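Local coordinates for protein oxygen-independent coproporphyrinogen III oxidase (Escherichia coli, PDB 1OLT) that catalyses the anaerobic oxidative decarboxylation of two propionate groups of coproporphyrinogen III to the vinyl groups of protoporphyrinogen IX, using S-adenosylmethionine and a [4Fe-4S] cluster, at residues R51-Y56 against P98-R103. Numbering follows the deposited sequence. Where two conformers were deposited one is given.
Sequences RPLSLY and PLFAGR. With SAM (S-adenosylmethionine), chain D.
R103, from the loop after helix 80-96, spends its one hydrogen bond to segment 51-56 on a backbone oxygen: NH1 reaches R51 O at 3.1 Å. NH1 stands above that carbonyl plane, 43° out of it, and it also forms a salt bridge with D320. The contact belongs to the first beta-alpha-beta crossover of the radical SAM core, in which strand 53-62 leads through helix 80-96 to the parallel neighbouring strand 105-112. A type I turn from F100 to R103, closed by R103 N bonding to F100 O, brings the chain round toward that second strand. The L53 side chain sets out toward this turn; with CG anti to the backbone N (chi1 -170°), the branch lies beside F100, where L53 CD2 packs on F100 CB at 3.7 Å. The leucine crosses the F100 side chain at about a right angle, L53 CD1 lying 4.0 Å from F100 CD1. R103 CB rests against L53 CB and CD2, while F100 CD1 lies over one face of the guanidinium, offset toward its rim. At the other end of segment 51-56, Y56 leaves this packing and enters the S-adenosylmethionine site. Its ring lies face-on to the adenine, with SAM C5 3.5 Å above the ring centre, and its hydroxyl is hydrogen-bonded to H58 ND1. An alanine at Y56 would probably leave one face of the adenine without the ring that lies on it and H58 ND1 without this bond. Beyond the ring, Y56 OH comes within 3.2 Å of the ribose carbon SAM C2'.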
ATOM      1  N   ARG A  51       8.753 -19.048   8.499  1.00 19.51           N
ATOM      2  CA  ARG A  51       7.809 -18.216   7.855  1.00 19.13           C
ATOM      3  C   ARG A  51       8.345 -17.745   6.472  1.00 17.53           C
ATOM      4  O   ARG A  51       9.535 -17.468   6.301  1.00 16.13           O
ATOM      5  CB  ARG A  51       7.527 -17.021   8.734  1.00 19.80           C
ATOM      6  CG  ARG A  51       6.259 -16.306   8.430  1.00 23.29           C
ATOM      7  CD  ARG A  51       5.815 -15.345   9.556  1.00 23.76           C
ATOM      8  NE  ARG A  51       5.069 -16.082  10.561  1.00 22.60           N
ATOM      9  CZ  ARG A  51       4.226 -15.522  11.438  1.00 25.33           C
ATOM     10  NH1 ARG A  51       4.028 -14.202  11.483  1.00 25.12           N
ATOM     11  NH2 ARG A  51       3.574 -16.294  12.291  1.00 27.78           N
ATOM     12  N   PRO A  52       7.493 -17.792   5.484  1.00 15.07           N
ATOM     13  CA  PRO A  52       7.858 -17.230   4.199  1.00 14.40           C
ATOM     14  C   PRO A  52       8.340 -15.745   4.362  1.00 14.28           C
ATOM     15  O   PRO A  52       7.924 -15.025   5.270  1.00 12.72           O
ATOM     16  CB  PRO A  52       6.553 -17.282   3.416  1.00 14.15           C
ATOM     17  CG  PRO A  52       5.653 -18.283   4.089  1.00 15.35           C
ATOM     18  CD  PRO A  52       6.129 -18.400   5.504  1.00 15.47           C
ATOM     19  N   LEU A  53       9.211 -15.315   3.465  1.00 13.65           N
ATOM     20  CA  LEU A  53       9.763 -13.986   3.485  1.00 12.95           C
ATOM     21  C   LEU A  53       9.249 -13.221   2.284  1.00 12.77           C
ATOM     22  O   LEU A  53       9.279 -13.692   1.168  1.00 12.40           O
ATOM     23  CB  LEU A  53      11.316 -14.065   3.481  1.00 12.89           C
ATOM     24  CG  LEU A  53      12.118 -12.787   3.724  1.00 14.09           C
ATOM     25  CD1 LEU A  53      11.794 -12.102   4.992  1.00 14.62           C
ATOM     26  CD2 LEU A  53      13.679 -13.049   3.665  1.00 17.42           C
ATOM     27  N   SER A  54       8.808 -12.013   2.549  1.00 13.06           N
ATOM     28  CA  SER A  54       8.482 -10.991   1.578  1.00 13.33           C
ATOM     29  C   SER A  54       9.522  -9.856   1.663  1.00 12.33           C
ATOM     30  O   SER A  54       9.968  -9.521   2.740  1.00 12.99           O
ATOM     31  CB  SER A  54       7.068 -10.452   1.909  1.00 13.86           C
ATOM     32  OG  SER A  54       6.749  -9.392   0.983  1.00 19.06           O
ATOM     33  N   LEU A  55       9.909  -9.297   0.536  1.00 11.35           N
ATOM     34  CA  LEU A  55      10.899  -8.262   0.471  1.00 11.59           C
ATOM     35  C   LEU A  55      10.276  -7.006  -0.094  1.00 10.84           C
ATOM     36  O   LEU A  55       9.563  -7.064  -1.042  1.00 10.61           O
ATOM     37  CB  LEU A  55      12.078  -8.704  -0.415  1.00 10.52           C
ATOM     38  CG  LEU A  55      12.801  -9.950   0.007  1.00 11.91           C
ATOM     39  CD1 LEU A  55      13.913 -10.204  -0.975  1.00 13.42           C
ATOM     40  CD2 LEU A  55      13.314  -9.843   1.356  1.00 10.41           C
ATOM     41  N   TYR A  56      10.576  -5.870   0.514  1.00 12.06           N
ATOM     42  CA  TYR A  56      10.207  -4.548  -0.005  1.00 11.57           C
ATOM     43  C   TYR A  56      11.502  -3.731  -0.187  1.00 12.27           C
ATOM     44  O   TYR A  56      12.314  -3.699   0.716  1.00 12.16           O
ATOM     45  CB  TYR A  56       9.263  -3.797   0.958  1.00 12.23           C
ATOM     46  CG  TYR A  56       9.002  -2.426   0.459  1.00 10.71           C
ATOM     47  CD1 TYR A  56       8.106  -2.206  -0.567  1.00 16.45           C
ATOM     48  CD2 TYR A  56       9.710  -1.326   0.961  1.00 13.66           C
ATOM     49  CE1 TYR A  56       7.943  -0.879  -1.106  1.00 14.35           C
ATOM     50  CE2 TYR A  56       9.507  -0.018   0.460  1.00 12.38           C
ATOM     51  CZ  TYR A  56       8.639   0.183  -0.564  1.00 13.02           C
ATOM     52  OH  TYR A  56       8.480   1.426  -1.118  1.00 12.27           O
ATOM     53  N   PRO A  98      22.248 -12.465   5.285  1.00 14.67           N
ATOM     54  CA  PRO A  98      22.632 -13.685   6.004  1.00 14.83           C
ATOM     55  C   PRO A  98      21.719 -14.024   7.185  1.00 14.41           C
ATOM     56  O   PRO A  98      21.635 -15.179   7.541  1.00 12.75           O
ATOM     57  CB  PRO A  98      24.080 -13.415   6.484  1.00 15.41           C
ATOM     58  CG  PRO A  98      24.590 -12.323   5.548  1.00 14.96           C
ATOM     59  CD  PRO A  98      23.363 -11.483   5.211  1.00 15.34           C
ATOM     60  N   LEU A  99      21.035 -13.037   7.751  1.00 13.80           N
ATOM     61  CA  LEU A  99      20.072 -13.284   8.835  1.00 14.14           C
ATOM     62  C   LEU A  99      18.879 -14.141   8.345  1.00 14.21           C
ATOM     63  O   LEU A  99      18.200 -14.773   9.133  1.00 13.34           O
ATOM     64  CB  LEU A  99      19.556 -11.970   9.417  1.00 14.23           C
ATOM     65  CG  LEU A  99      20.590 -11.007   9.993  1.00 15.89           C
ATOM     66  CD1 LEU A  99      19.900  -9.787  10.411  1.00 17.04           C
ATOM     67  CD2 LEU A  99      21.353 -11.611  11.151  1.00 18.81           C
ATOM     68  N   PHE A 100      18.670 -14.167   7.031  1.00 13.91           N
ATOM     69  CA  PHE A 100      17.537 -14.837   6.420  1.00 14.43           C
ATOM     70  C   PHE A 100      17.932 -15.988   5.515  1.00 15.05           C
ATOM     71  O   PHE A 100      17.128 -16.380   4.656  1.00 15.61           O
ATOM     72  CB  PHE A 100      16.722 -13.772   5.603  1.00 14.49           C
ATOM     73  CG  PHE A 100      16.245 -12.614   6.445  1.00 14.45           C
ATOM     74  CD1 PHE A 100      15.045 -12.706   7.198  1.00 15.74           C
ATOM     75  CD2 PHE A 100      16.996 -11.474   6.547  1.00 13.62           C
ATOM     76  CE1 PHE A 100      14.614 -11.626   7.991  1.00 15.20           C
ATOM     77  CE2 PHE A 100      16.597 -10.410   7.345  1.00 13.81           C
ATOM     78  CZ  PHE A 100      15.399 -10.484   8.075  1.00 13.70           C
ATOM     79  N   ALA A 101      19.146 -16.532   5.692  1.00 15.95           N
ATOM     80  CA  ALA A 101      19.682 -17.604   4.827  1.00 16.41           C
ATOM     81  C   ALA A 101      18.790 -18.844   4.695  1.00 17.68           C
ATOM     82  O   ALA A 101      18.771 -19.490   3.634  1.00 18.69           O
ATOM     83  CB  ALA A 101      21.095 -18.081   5.352  1.00 17.14           C
ATOM     84  N   GLY A 102      18.106 -19.228   5.768  1.00 17.73           N
ATOM     85  CA  GLY A 102      17.150 -20.349   5.665  1.00 18.38           C
ATOM     86  C   GLY A 102      15.749 -20.055   5.044  1.00 17.83           C
ATOM     87  O   GLY A 102      14.926 -20.922   4.955  1.00 16.62           O
ATOM     88  N   ARG A 103      15.494 -18.812   4.641  0.50 17.52           N
ATOM     89  CA  ARG A 103      14.156 -18.427   4.240  0.50 17.04           C
ATOM     90  C   ARG A 103      13.967 -18.634   2.763  0.50 16.77           C
ATOM     91  O   ARG A 103      14.940 -18.756   2.003  0.50 17.13           O
ATOM     92  CB  ARG A 103      13.894 -16.963   4.588  0.50 17.28           C
ATOM     93  CG  ARG A 103      14.109 -16.627   6.059  0.50 19.02           C
ATOM     94  CD  ARG A 103      13.063 -17.132   7.013  0.50 19.15           C
ATOM     95  NE  ARG A 103      13.134 -16.320   8.231  0.50 19.85           N
ATOM     96  CZ  ARG A 103      12.179 -15.521   8.683  0.50 20.56           C
ATOM     97  NH1 ARG A 103      10.999 -15.447   8.070  0.50 20.04           N
ATOM     98  NH2 ARG A 103      12.404 -14.818   9.789  0.50 21.90           N
TER
HETATM   99  N   SAM D 502       0.980   5.902   0.858  0.50 41.71           N
HETATM  100  CA  SAM D 502       0.098   6.425  -0.203  0.50 42.04           C
HETATM  101  C   SAM D 502      -0.984   7.368   0.364  0.50 42.53           C
HETATM  102  O   SAM D 502      -1.125   8.552   0.002  0.50 41.57           O
HETATM  103  OXT SAM D 502      -1.795   7.020   1.249  0.50 43.94           O
HETATM  104  CB  SAM D 502      -0.527   5.254  -1.007  0.50 42.27           C
HETATM  105  CG  SAM D 502       0.470   4.406  -1.859  0.50 40.26           C
HETATM  106  SD  SAM D 502       0.817   2.741  -1.198  0.50 38.02           S
HETATM  107  CE  SAM D 502      -0.316   1.700  -2.186  0.50 35.01           C
HETATM  108  C5' SAM D 502       2.422   2.124  -1.831  1.00 32.45           C
HETATM  109  C4' SAM D 502       3.584   2.983  -1.357  1.00 25.07           C
HETATM  110  O4' SAM D 502       3.672   2.802   0.047  1.00 21.03           O
HETATM  111  C3' SAM D 502       4.953   2.564  -1.903  1.00 21.84           C
HETATM  112  O3' SAM D 502       5.141   3.002  -3.237  1.00 20.80           O
HETATM  113  C2' SAM D 502       5.838   3.163  -0.846  1.00 17.43           C
HETATM  114  O2' SAM D 502       5.904   4.554  -1.007  1.00 16.27           O
HETATM  115  C1' SAM D 502       5.056   2.847   0.442  1.00 19.93           C
HETATM  116  N9  SAM D 502       5.411   1.559   1.011  1.00 17.77           N
HETATM  117  C8  SAM D 502       4.925   0.345   0.673  1.00 19.91           C
HETATM  118  N7  SAM D 502       5.558  -0.617   1.453  1.00 18.36           N
HETATM  119  C5  SAM D 502       6.405  -0.014   2.246  1.00 18.31           C
HETATM  120  C6  SAM D 502       7.277  -0.480   3.190  1.00 19.98           C
HETATM  121  N6  SAM D 502       7.384  -1.756   3.522  1.00 21.89           N
HETATM  122  N1  SAM D 502       8.039   0.435   3.822  1.00 18.39           N
HETATM  123  C2  SAM D 502       7.955   1.746   3.541  1.00 18.22           C
HETATM  124  N3  SAM D 502       7.124   2.215   2.600  1.00 18.34           N
HETATM  125  C4  SAM D 502       6.352   1.342   1.970  1.00 18.77           C